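Local coordinates for omega transaminase (Pseudomonas sp., PDB 5LHA), which catalyses the transfer of amino groups from amines or amino acids to keto acids with a pyridoxal phosphate cofactor, bound here in its pyridoxamine form, at residues A226-E231 against I259-D264; K384-A389 against L432-T437; F100-R105 against A339-V344; E366-L371 against L445-L450. All coordinates share one frame; numbering follows the deposited sequence.

Contact 1 (A226-E231 against I259-D264); sequences AALIAE and ILLIAD. With PMP (4'-deoxy-4'-aminopyridoxal-5'-phosphate), chain E.
Ala227 and Ile262 meet in the tight middle of this parallel strand pair, where Ala227 CB lies 3.6 Å from Ile262 CD1. Ile229 continues the same face, its CG1 against Ile262 CG2. On the reverse face Leu228 and Leu261 lie side by side. Leu261 CG is anti to its backbone N (chi1 179°), which leans CD1 to 3.5 Å from Leu228 CD2. Leu228 N to Leu260 O and Ile262 N to Leu228 O, each 2.8 Å, lock the backbones here. The looser parts are still buried. At the start, Leu260 N reaches Ala226 O only weakly, at 3.4 Å. At Ala230 and Ala263 the small side chains alone are loose; Ala230 N to Ile262 O and Asp264 N to Ala230 O hold at 3.0 Å. Asp264 OD2 lies 2.9 Å from N1 of PMP and bonds to His158 ND1, while Val266 N holds OD1. Beside it, Glu231 OE2 bonds to Tyr157 N and OE1 to Gly235 N. An alanine in place of Asp264 would probably leave PMP N1 and His158 ND1 without this carboxylate mate. In this beta-alpha-beta unit helix 246-256 packs on Leu228 and Leu261, helix 124-141 covers Leu260, and strand 149-153 flanks 226-230.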
loop_
_atom_site.group_PDB
_atom_site.type_symbol
_atom_site.label_atom_id
_atom_site.label_comp_id
_atom_site.label_asym_id
_atom_site.label_seq_id
_atom_site.Cartn_x
_atom_site.Cartn_y
_atom_site.Cartn_z
ATOM N N ALA A 226 -9.616 -2.107 12.364
ATOM C CA ALA A 226 -9.918 -3.501 12.685
ATOM C C ALA A 226 -9.559 -3.844 14.127
ATOM O O ALA A 226 -10.371 -4.436 14.848
ATOM C CB ALA A 226 -9.187 -4.437 11.721
ATOM N N ALA A 227 -8.356 -3.479 14.574
ATOM C CA ALA A 227 -7.936 -3.895 15.902
ATOM C C ALA A 227 -6.830 -2.990 16.422
ATOM O O ALA A 227 -6.155 -2.290 15.662
ATOM C CB ALA A 227 -7.482 -5.354 15.906
ATOM N N LEU A 228 -6.694 -2.992 17.747
ATOM C CA LEU A 228 -5.564 -2.414 18.459
ATOM C C LEU A 228 -4.802 -3.539 19.147
ATOM O O LEU A 228 -5.405 -4.362 19.842
ATOM C CB LEU A 228 -6.040 -1.384 19.490
ATOM C CG LEU A 228 -5.051 -0.570 20.333
ATOM C CD1 LEU A 228 -5.697 0.751 20.725
ATOM C CD2 LEU A 228 -4.610 -1.306 21.581
ATOM N N ILE A 229 -3.482 -3.562 18.980
ATOM C CA ILE A 229 -2.644 -4.602 19.565
ATOM C C ILE A 229 -1.660 -3.969 20.537
ATOM O O ILE A 229 -1.054 -2.933 20.240
ATOM C CB ILE A 229 -1.916 -5.417 18.475
ATOM C CG1 ILE A 229 -1.077 -6.526 19.105
ATOM C CG2 ILE A 229 -1.113 -4.511 17.536
ATOM C CD1 ILE A 229 -0.594 -7.555 18.111
ATOM N N ALA A 230 -1.510 -4.590 21.703
ATOM C CA ALA A 230 -0.650 -4.030 22.730
ATOM C C ALA A 230 -0.207 -5.134 23.676
ATOM O O ALA A 230 -0.951 -6.083 23.945
ATOM C CB ALA A 230 -1.365 -2.912 23.500
ATOM N N GLU A 231 1.027 -4.993 24.176
ATOM C CA GLU A 231 1.556 -5.903 25.184
ATOM C C GLU A 231 1.181 -5.389 26.564
ATOM O O GLU A 231 1.349 -4.195 26.837
ATOM C CB GLU A 231 3.072 -6.002 25.089
ATOM C CG GLU A 231 3.632 -6.385 23.737
ATOM C CD GLU A 231 5.063 -5.895 23.568
ATOM O OE1 GLU A 231 5.983 -6.468 24.184
ATOM O OE2 GLU A 231 5.262 -4.894 22.856
ATOM N N ILE A 259 -13.782 -1.623 18.383
ATOM C CA ILE A 259 -12.467 -2.046 17.920
ATOM C C ILE A 259 -12.003 -3.240 18.734
ATOM O O ILE A 259 -12.163 -3.277 19.962
ATOM C CB ILE A 259 -11.481 -0.873 18.032
ATOM C CG1 ILE A 259 -11.900 0.240 17.065
ATOM C CG2 ILE A 259 -10.025 -1.340 17.830
ATOM C CD1 ILE A 259 -11.250 1.572 17.336
ATOM N N LEU A 260 -11.445 -4.238 18.054
ATOM C CA LEU A 260 -10.962 -5.427 18.736
ATOM C C LEU A 260 -9.665 -5.119 19.470
ATOM O O LEU A 260 -8.755 -4.490 18.917
ATOM C CB LEU A 260 -10.729 -6.561 17.742
ATOM C CG LEU A 260 -11.903 -6.993 16.871
ATOM C CD1 LEU A 260 -11.407 -7.985 15.835
ATOM C CD2 LEU A 260 -13.008 -7.603 17.722
ATOM N N LEU A 261 -9.565 -5.602 20.705
ATOM C CA LEU A 261 -8.374 -5.399 21.522
ATOM C C LEU A 261 -7.600 -6.708 21.560
ATOM O O LEU A 261 -8.087 -7.710 22.094
ATOM C CB LEU A 261 -8.747 -4.910 22.920
ATOM C CG LEU A 261 -7.572 -4.684 23.871
ATOM C CD1 LEU A 261 -6.560 -3.709 23.282
ATOM C CD2 LEU A 261 -8.082 -4.177 25.210
ATOM N N ILE A 262 -6.407 -6.694 20.969
ATOM C CA ILE A 262 -5.507 -7.841 20.931
ATOM C C ILE A 262 -4.455 -7.674 22.009
ATOM O O ILE A 262 -3.661 -6.730 21.968
ATOM C CB ILE A 262 -4.838 -7.999 19.557
ATOM C CG1 ILE A 262 -5.882 -8.148 18.451
ATOM C CG2 ILE A 262 -3.888 -9.173 19.573
ATOM C CD1 ILE A 262 -5.306 -7.994 17.084
ATOM N N ALA A 263 -4.434 -8.591 22.964
ATOM C CA ALA A 263 -3.377 -8.640 23.957
ATOM C C ALA A 263 -2.261 -9.534 23.432
ATOM O O ALA A 263 -2.482 -10.719 23.156
ATOM C CB ALA A 263 -3.897 -9.161 25.293
ATOM N N ASP A 264 -1.078 -8.960 23.256
ATOM C CA ASP A 264 0.098 -9.751 22.916
ATOM C C ASP A 264 0.655 -10.294 24.223
ATOM O O ASP A 264 1.361 -9.599 24.956
ATOM C CB ASP A 264 1.112 -8.917 22.145
ATOM C CG ASP A 264 2.266 -9.742 21.613
ATOM O OD1 ASP A 264 2.556 -10.838 22.158
ATOM O OD2 ASP A 264 2.863 -9.298 20.614
HETATM N N1 PMP E . 5.447 -10.560 20.494
HETATM C C2 PMP E . 6.127 -10.496 21.700
HETATM C C2A PMP E . 5.634 -9.627 22.825
HETATM C C3 PMP E . 7.444 -10.933 21.729
HETATM O O3 PMP E . 8.271 -10.569 22.758
HETATM C C4 PMP E . 7.928 -11.736 20.698
HETATM C C4A PMP E . 9.340 -12.276 20.774
HETATM N N4A PMP E . 10.047 -11.697 21.897
HETATM C C5 PMP E . 7.117 -12.030 19.601
HETATM C C6 PMP E . 5.863 -11.426 19.512
HETATM C C5A PMP E . 7.612 -12.993 18.532
HETATM O O4P PMP E . 7.867 -14.272 19.089
HETATM P P PMP E . 8.694 -15.417 18.301
HETATM O O1P PMP E . 10.167 -15.123 18.521
HETATM O O2P PMP E . 8.353 -16.759 18.915
HETATM O O3P PMP E . 8.405 -15.423 16.814
#

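Contact 2 (K384-A389 against L432-T437); sequences KGLMIA and LSPPLT
Leu386 O has two partners. Arg272 NH1 gives it a hydrogen bond, and Ser433 CA, 3.5 Å away, adds a weaker CA-H...O contact. The same Arg272 NH1 also bonds to Pro434 O, so the guanidinium ties the two segments together. Two residues on from Leu386, Ile388 and Leu432 form an antiparallel hydrogen-bonded pair. Ile388 N lies 3.1 Å from Leu432 O. The return bond, Leu432 N to Ile388 O, is 3.0 Å long. Their side chains share one face, where Ile388 CG2 touches Leu432 CD1 at 4.0 Å. Leu386 makes the largest apolar contribution. Its CG is anti to the carbonyl carbon (chi1 -75°), and its branches reach into the curve of the 432-437 loop. CD1 lies 3.7 Å from Leu436 CD2 and also close to Pro435 O. CD2 meets Pro434 CG, the two side chains crossing at about a right angle. The side chain of Met387 is about 8 Å from bound PMP. In this fold type I enzyme the contact joins the start of strand 387-393 to the end of strand 429-432, its neighbour in a seven-stranded mixed sheet, and to the loop that leads into helix 440-457.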
loop_
_atom_site.group_PDB
_atom_site.type_symbol
_atom_site.label_atom_id
_atom_site.label_comp_id
_atom_site.label_asym_id
_atom_site.label_seq_id
_atom_site.Cartn_x
_atom_site.Cartn_y
_atom_site.Cartn_z
ATOM N N LYS A 384 7.998 -5.683 36.500
ATOM C CA LYS A 384 6.755 -6.220 37.049
ATOM C C LYS A 384 6.823 -7.735 36.937
ATOM O O LYS A 384 7.023 -8.259 35.834
ATOM C CB LYS A 384 5.544 -5.667 36.306
ATOM C CG LYS A 384 4.228 -6.092 36.913
ATOM C CD LYS A 384 3.064 -5.510 36.156
ATOM C CE LYS A 384 1.742 -6.070 36.664
ATOM N NZ LYS A 384 1.331 -5.481 37.960
ATOM N N GLY A 385 6.686 -8.440 38.062
ATOM C CA GLY A 385 6.987 -9.866 38.046
ATOM C C GLY A 385 8.461 -10.094 37.756
ATOM O O GLY A 385 9.333 -9.407 38.300
ATOM N N LEU A 386 8.759 -11.080 36.906
ATOM C CA LEU A 386 10.145 -11.407 36.561
ATOM C C LEU A 386 10.545 -10.918 35.174
ATOM O O LEU A 386 11.275 -11.611 34.455
ATOM C CB LEU A 386 10.398 -12.906 36.689
ATOM C CG LEU A 386 10.520 -13.350 38.145
ATOM C CD1 LEU A 386 10.516 -14.870 38.264
ATOM C CD2 LEU A 386 11.774 -12.741 38.767
ATOM N N MET A 387 10.081 -9.733 34.778
ATOM C CA MET A 387 10.663 -8.964 33.682
ATOM C C MET A 387 11.084 -7.604 34.225
ATOM O O MET A 387 10.275 -6.890 34.826
ATOM C CB MET A 387 9.696 -8.808 32.503
ATOM C CG MET A 387 8.314 -8.285 32.844
ATOM S SD MET A 387 7.100 -8.736 31.588
ATOM C CE MET A 387 7.782 -8.016 30.106
ATOM N N ILE A 388 12.365 -7.278 34.058
ATOM C CA ILE A 388 12.962 -6.073 34.614
ATOM C C ILE A 388 13.928 -5.512 33.581
ATOM O O ILE A 388 14.535 -6.259 32.809
ATOM C CB ILE A 388 13.680 -6.359 35.955
ATOM C CG1 ILE A 388 12.665 -6.654 37.062
ATOM C CG2 ILE A 388 14.580 -5.199 36.363
ATOM C CD1 ILE A 388 13.266 -7.325 38.270
ATOM N N ALA A 389 14.036 -4.186 33.531
ATOM C CA ALA A 389 15.014 -3.535 32.670
ATOM C C ALA A 389 15.771 -2.473 33.449
ATOM O O ALA A 389 15.182 -1.711 34.225
ATOM C CB ALA A 389 14.362 -2.895 31.446
ATOM N N LEU A 432 16.504 -8.414 32.381
ATOM C CA LEU A 432 16.505 -9.561 33.281
ATOM C C LEU A 432 15.201 -10.322 33.064
ATOM O O LEU A 432 14.124 -9.744 33.205
ATOM C CB LEU A 432 16.614 -9.101 34.736
ATOM C CG LEU A 432 17.653 -8.018 35.044
ATOM C CD1 LEU A 432 17.725 -7.710 36.534
ATOM C CD2 LEU A 432 19.022 -8.385 34.505
ATOM N N SER A 433 15.290 -11.608 32.715
ATOM C CA SER A 433 14.067 -12.393 32.513
ATOM C C SER A 433 14.290 -13.871 32.831
ATOM O O SER A 433 14.182 -14.734 31.948
ATOM C CB SER A 433 13.544 -12.217 31.088
ATOM O OG SER A 433 14.435 -12.760 30.135
ATOM N N PRO A 434 14.579 -14.197 34.086
ATOM C CA PRO A 434 14.975 -15.560 34.438
ATOM C C PRO A 434 13.777 -16.490 34.481
ATOM O O PRO A 434 12.628 -16.036 34.354
ATOM C CB PRO A 434 15.583 -15.377 35.834
ATOM C CG PRO A 434 14.774 -14.268 36.414
ATOM C CD PRO A 434 14.509 -13.325 35.274
ATOM N N PRO A 435 14.002 -17.799 34.664
ATOM C CA PRO A 435 12.870 -18.717 34.846
ATOM C C PRO A 435 12.004 -18.288 36.019
ATOM O O PRO A 435 12.470 -17.652 36.967
ATOM C CB PRO A 435 13.540 -20.071 35.099
ATOM C CG PRO A 435 14.871 -19.969 34.389
ATOM C CD PRO A 435 15.286 -18.521 34.530
ATOM N N LEU A 436 10.721 -18.627 35.936
ATOM C CA LEU A 436 9.782 -18.233 36.979
ATOM C C LEU A 436 9.953 -19.044 38.256
ATOM O O LEU A 436 9.341 -18.704 39.275
ATOM C CB LEU A 436 8.352 -18.349 36.453
ATOM C CG LEU A 436 8.089 -17.510 35.193
ATOM C CD1 LEU A 436 6.601 -17.414 34.886
ATOM C CD2 LEU A 436 8.712 -16.113 35.270
ATOM N N THR A 437 10.768 -20.095 38.224
ATOM C CA THR A 437 11.136 -20.840 39.418
ATOM C C THR A 437 12.262 -20.181 40.210
ATOM O O THR A 437 12.714 -20.770 41.197
ATOM C CB THR A 437 11.518 -22.274 39.046
ATOM O OG1 THR A 437 12.605 -22.257 38.113
ATOM C CG2 THR A 437 10.320 -23.004 38.441
#

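Contact 3 (F100-R105 against A339-V344); sequences FDLAER and AAALAV
Leu342 carries the contact, reaching from helix 335-350 to three residues of helix 97-109. Its CB does not itself touch the other segment. CG, anti to the carbonyl carbon (chi1 -67°), turns the two methyl groups toward the facing helix. CD1 takes one side and rests 3.8 Å from Asp101 CB. CD2 takes the other and lies 3.9 Å from Leu102 CD1. This methyl also touches CB and CG of Arg105 and, at 4.0 Å, Arg105 NH1. The bend of the arginine chain at chi2 (82°) brings its guanidinium back beside the leucine. NH1 stays 3.7 Å from Leu342 O, in an oblique approach, and its charge is met by Asp346, while NH2 pairs with Glu349. Deeper in, Leu102 CD2 packs 3.8 Å from Ala341 CB, and the small alanine lets the leucine in. The two segments cross at 40°, with axes 9.7 Å apart. The carboxylate of Asp101 has its partners outside the two segments: OD1 bonds to Tyr14 OH of the second subunit and OD2 pairs with Arg98. Strand 115-121 touches Leu102 through Phe120, helix 72-85 covers the far side of 339-344, and Leu302 from a loop meets both Leu102 and Ala341.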
loop_
_atom_site.group_PDB
_atom_site.type_symbol
_atom_site.label_atom_id
_atom_site.label_comp_id
_atom_site.label_asym_id
_atom_site.label_seq_id
_atom_site.Cartn_x
_atom_site.Cartn_y
_atom_site.Cartn_z
ATOM N N PHE A 100 -7.225 -31.657 20.557
ATOM C CA PHE A 100 -8.432 -31.514 21.360
ATOM C C PHE A 100 -8.084 -31.142 22.792
ATOM O O PHE A 100 -8.633 -30.190 23.352
ATOM C CB PHE A 100 -9.222 -32.818 21.358
ATOM C CG PHE A 100 -10.033 -33.046 20.129
ATOM C CD1 PHE A 100 -9.521 -33.799 19.089
ATOM C CD2 PHE A 100 -11.318 -32.544 20.024
ATOM C CE1 PHE A 100 -10.266 -34.034 17.959
ATOM C CE2 PHE A 100 -12.071 -32.774 18.891
ATOM C CZ PHE A 100 -11.545 -33.521 17.860
ATOM N N ASP A 101 -7.148 -31.884 23.394
ATOM C CA ASP A 101 -6.859 -31.726 24.814
ATOM C C ASP A 101 -6.430 -30.302 25.135
ATOM O O ASP A 101 -6.960 -29.678 26.062
ATOM C CB ASP A 101 -5.770 -32.715 25.237
ATOM C CG ASP A 101 -6.166 -34.162 25.018
ATOM O OD1 ASP A 101 -7.379 -34.454 24.942
ATOM O OD2 ASP A 101 -5.260 -35.015 24.933
ATOM N N LEU A 102 -5.469 -29.767 24.369
ATOM C CA LEU A 102 -4.908 -28.447 24.651
ATOM C C LEU A 102 -5.891 -27.322 24.324
ATOM O O LEU A 102 -5.927 -26.303 25.026
ATOM C CB LEU A 102 -3.600 -28.266 23.874
ATOM C CG LEU A 102 -2.796 -26.995 24.130
ATOM C CD1 LEU A 102 -2.459 -26.873 25.606
ATOM C CD2 LEU A 102 -1.538 -26.968 23.281
ATOM N N ALA A 103 -6.658 -27.457 23.238
ATOM C CA ALA A 103 -7.670 -26.450 22.917
ATOM C C ALA A 103 -8.723 -26.354 24.016
ATOM O O ALA A 103 -9.093 -25.257 24.449
ATOM C CB ALA A 103 -8.323 -26.769 21.571
ATOM N N GLU A 104 -9.241 -27.501 24.457
ATOM C CA GLU A 104 -10.136 -27.525 25.609
ATOM C C GLU A 104 -9.457 -26.926 26.835
ATOM O O GLU A 104 -10.070 -26.153 27.580
ATOM C CB GLU A 104 -10.578 -28.963 25.880
ATOM C CG GLU A 104 -11.488 -29.145 27.085
ATOM C CD GLU A 104 -12.934 -28.746 26.811
ATOM O OE1 GLU A 104 -13.297 -28.535 25.632
ATOM O OE2 GLU A 104 -13.713 -28.648 27.782
ATOM N N ARG A 105 -8.183 -27.273 27.048
ATOM C CA ARG A 105 -7.437 -26.794 28.208
ATOM C C ARG A 105 -7.263 -25.280 28.171
ATOM O O ARG A 105 -7.468 -24.597 29.177
ATOM C CB ARG A 105 -6.073 -27.492 28.264
ATOM C CG ARG A 105 -5.167 -27.060 29.402
ATOM C CD ARG A 105 -5.496 -27.773 30.695
ATOM N NE ARG A 105 -4.650 -27.298 31.786
ATOM C CZ ARG A 105 -3.540 -27.902 32.200
ATOM N NH1 ARG A 105 -3.128 -29.026 31.629
ATOM N NH2 ARG A 105 -2.848 -27.377 33.199
ATOM N N ALA A 339 1.463 -32.075 23.540
ATOM C CA ALA A 339 1.813 -32.938 24.664
ATOM C C ALA A 339 2.763 -32.255 25.636
ATOM O O ALA A 339 2.578 -32.330 26.859
ATOM C CB ALA A 339 2.430 -34.243 24.147
ATOM N N ALA A 340 3.830 -31.644 25.109
ATOM C CA ALA A 340 4.756 -30.910 25.963
ATOM C C ALA A 340 4.069 -29.724 26.631
ATOM O O ALA A 340 4.357 -29.413 27.793
ATOM C CB ALA A 340 5.981 -30.457 25.162
ATOM N N ALA A 341 3.195 -29.025 25.900
ATOM C CA ALA A 341 2.467 -27.894 26.470
ATOM C C ALA A 341 1.654 -28.307 27.690
ATOM O O ALA A 341 1.660 -27.616 28.719
ATOM C CB ALA A 341 1.550 -27.275 25.413
ATOM N N LEU A 342 0.926 -29.424 27.584
ATOM C CA LEU A 342 0.088 -29.875 28.695
ATOM C C LEU A 342 0.913 -30.115 29.948
ATOM O O LEU A 342 0.499 -29.739 31.052
ATOM C CB LEU A 342 -0.691 -31.131 28.305
ATOM C CG LEU A 342 -1.743 -30.878 27.221
ATOM C CD1 LEU A 342 -2.279 -32.174 26.617
ATOM C CD2 LEU A 342 -2.865 -30.046 27.791
ATOM N N ALA A 343 2.093 -30.726 29.796
ATOM C CA ALA A 343 2.955 -30.955 30.948
ATOM C C ALA A 343 3.457 -29.639 31.518
ATOM O O ALA A 343 3.585 -29.488 32.738
ATOM C CB ALA A 343 4.130 -31.853 30.560
ATOM N N VAL A 344 3.733 -28.671 30.647
ATOM C CA VAL A 344 4.254 -27.388 31.104
ATOM C C VAL A 344 3.191 -26.630 31.893
ATOM O O VAL A 344 3.476 -26.069 32.956
ATOM C CB VAL A 344 4.785 -26.580 29.905
ATOM C CG1 VAL A 344 5.059 -25.134 30.294
ATOM C CG2 VAL A 344 6.055 -27.222 29.374
#

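Contact 4 (E366-L371 against L445-L450); sequences EQLQPL and LMVSAL
The carboxamide of Gln367 lays one face on Val447. The methyl CG2 of Val447 lies against that face at NE2, 3.6 Å away, and the amide nitrogen thus meets it across the plane of the group. At the edge, OE1 takes a weak hydrogen bond from Gln363 NE2, which gives the amide some hold on its rotation. The aliphatic part of the glutamine joins in, with Gln367 CB also 3.6 Å from Val447 CG2. The two side chains cross at about a right angle. Val447 CG2 is anti to the carbonyl carbon, beside the backbone N, and this torsion points the methyl at Gln367 and Leu368. Val447 CG1 lies farther along, 4.1 Å from Gln367 O.

Past the amide the contact becomes wholly apolar. Leu368 CD2 lies 4.3 Å from Val447 CG2 and 4.1 Å from Leu450 CD1, so it bridges two successive turns of helix 440-457. Leu368 and Leu450 meet through their methyl tips. Leu371 comes last, its CD1 4.5 Å from Leu450 CB, a loose touch. An alanine at Val447 would probably open a gap beside Leu368 and take the methyl from the amide face, leaving the rotation of the amide to the weak Gln363 bond.

Both Leu368 and Leu450 also rest on Leu432 of strand 429-432, so the two helical segments meet over the sheet. The chemistry is that of close dispersion contact: buried branched side chains do the joining, and the partly exposed glutamine covers the valine with its amide face while its oxygen has a weak hydrogen bond to Gln363 of the same helix.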
loop_
_atom_site.group_PDB
_atom_site.type_symbol
_atom_site.label_atom_id
_atom_site.label_comp_id
_atom_site.label_asym_id
_atom_site.label_seq_id
_atom_site.Cartn_x
_atom_site.Cartn_y
_atom_site.Cartn_z
ATOM N N GLU A 366 13.402 -4.557 44.320
ATOM C CA GLU A 366 13.784 -3.802 45.509
ATOM C C GLU A 366 15.296 -3.761 45.674
ATOM O O GLU A 366 15.876 -2.704 45.944
ATOM C CB GLU A 366 13.144 -4.453 46.739
ATOM C CG GLU A 366 13.714 -4.020 48.090
ATOM C CD GLU A 366 13.201 -4.884 49.252
ATOM O OE1 GLU A 366 12.298 -5.725 49.023
ATOM O OE2 GLU A 366 13.716 -4.739 50.388
ATOM N N GLN A 367 15.949 -4.912 45.521
ATOM C CA GLN A 367 17.388 -5.010 45.732
ATOM C C GLN A 367 18.196 -4.272 44.669
ATOM O O GLN A 367 19.376 -3.980 44.900
ATOM C CB GLN A 367 17.790 -6.485 45.765
ATOM C CG GLN A 367 17.262 -7.238 46.967
ATOM C CD GLN A 367 17.728 -8.679 46.992
ATOM O OE1 GLN A 367 16.913 -9.602 47.046
ATOM N NE2 GLN A 367 19.043 -8.884 46.941
ATOM N N LEU A 368 17.597 -3.975 43.513
ATOM C CA LEU A 368 18.293 -3.299 42.425
ATOM C C LEU A 368 18.212 -1.779 42.497
ATOM O O LEU A 368 18.975 -1.102 41.798
ATOM C CB LEU A 368 17.739 -3.793 41.083
ATOM C CG LEU A 368 18.087 -5.261 40.787
ATOM C CD1 LEU A 368 17.184 -5.855 39.715
ATOM C CD2 LEU A 368 19.551 -5.399 40.389
ATOM N N GLN A 369 17.315 -1.232 43.312
ATOM C CA GLN A 369 17.173 0.219 43.390
ATOM C C GLN A 369 18.430 0.952 43.847
ATOM O O GLN A 369 18.705 2.033 43.297
ATOM C CB GLN A 369 15.972 0.560 44.274
ATOM C CG GLN A 369 14.682 0.057 43.658
ATOM C CD GLN A 369 14.474 0.620 42.261
ATOM O OE1 GLN A 369 14.575 1.820 42.047
ATOM N NE2 GLN A 369 14.223 -0.257 41.295
ATOM N N PRO A 370 19.205 0.473 44.829
ATOM C CA PRO A 370 20.437 1.194 45.199
ATOM C C PRO A 370 21.427 1.371 44.059
ATOM O O PRO A 370 22.267 2.276 44.136
ATOM C CB PRO A 370 21.026 0.323 46.316
ATOM C CG PRO A 370 19.845 -0.305 46.933
ATOM C CD PRO A 370 18.914 -0.605 45.790
ATOM N N LEU A 371 21.353 0.552 43.008
ATOM C CA LEU A 371 22.221 0.745 41.848
ATOM C C LEU A 371 21.995 2.111 41.215
ATOM O O LEU A 371 22.926 2.707 40.658
ATOM C CB LEU A 371 21.994 -0.362 40.815
ATOM C CG LEU A 371 22.571 -1.762 41.056
ATOM C CD1 LEU A 371 22.142 -2.689 39.927
ATOM C CD2 LEU A 371 24.088 -1.759 41.208
ATOM N N LEU A 445 21.930 -13.745 43.846
ATOM C CA LEU A 445 23.077 -13.966 42.967
ATOM C C LEU A 445 23.064 -13.006 41.786
ATOM O O LEU A 445 24.116 -12.502 41.372
ATOM C CB LEU A 445 23.096 -15.415 42.476
ATOM C CG LEU A 445 24.046 -15.726 41.315
ATOM C CD1 LEU A 445 25.492 -15.378 41.654
ATOM C CD2 LEU A 445 23.933 -17.186 40.905
ATOM N N MET A 446 21.882 -12.744 41.228
ATOM C CA MET A 446 21.772 -11.805 40.118
ATOM C C MET A 446 22.103 -10.386 40.555
ATOM O O MET A 446 22.742 -9.634 39.813
ATOM C CB MET A 446 20.378 -11.895 39.529
ATOM C CG MET A 446 20.155 -13.240 38.895
ATOM S SD MET A 446 18.603 -13.300 38.026
ATOM C CE MET A 446 18.994 -12.317 36.583
ATOM N N VAL A 447 21.653 -9.995 41.745
ATOM C CA VAL A 447 22.000 -8.686 42.287
ATOM C C VAL A 447 23.511 -8.542 42.401
ATOM O O VAL A 447 24.095 -7.537 41.977
ATOM C CB VAL A 447 21.316 -8.489 43.652
ATOM C CG1 VAL A 447 21.853 -7.251 44.360
ATOM C CG2 VAL A 447 19.827 -8.383 43.463
ATOM N N SER A 448 24.166 -9.554 42.966
ATOM C CA SER A 448 25.604 -9.474 43.205
ATOM C C SER A 448 26.395 -9.362 41.909
ATOM O O SER A 448 27.428 -8.686 41.869
ATOM C CB SER A 448 26.066 -10.694 44.001
ATOM O OG SER A 448 25.455 -10.722 45.276
ATOM N N ALA A 449 25.961 -10.063 40.856
ATOM C CA ALA A 449 26.723 -10.066 39.609
ATOM C C ALA A 449 26.613 -8.734 38.874
ATOM O O ALA A 449 27.590 -8.272 38.271
ATOM C CB ALA A 449 26.267 -11.215 38.708
ATOM N N LEU A 450 25.439 -8.102 38.913
ATOM C CA LEU A 450 25.287 -6.789 38.291
ATOM C C LEU A 450 26.050 -5.718 39.062
ATOM O O LEU A 450 26.654 -4.823 38.458
ATOM C CB LEU A 450 23.807 -6.434 38.163
ATOM C CG LEU A 450 23.094 -7.339 37.152
ATOM C CD1 LEU A 450 21.583 -7.338 37.348
ATOM C CD2 LEU A 450 23.472 -6.939 35.730
#

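Overall arrangement
Contact 3 opens first along the chain, and contact 1 is nested inside its loop. Contact 4 follows and encloses contact 2. Contact 1 lies in the sheet that carries the cofactor site, and contact 2 in the other mixed sheet. Their centres are 24 Å apart, on opposite sides of the chain's centre. Contact 3 is about as far from either, 25 and 24 Å between centres. Contacts 2 and 4 are neighbours, 13 Å between centres. They touch where Leu432 CD1 lies 3.7 Å from Leu368 CD1. Helices 335-350 and 353-368 are consecutive in the chain. Contact 1 reaches PMP directly; contacts 3 and 4 are helix pairs away from it, 4 over the sheet of contact 2 and 3 beside the second subunit.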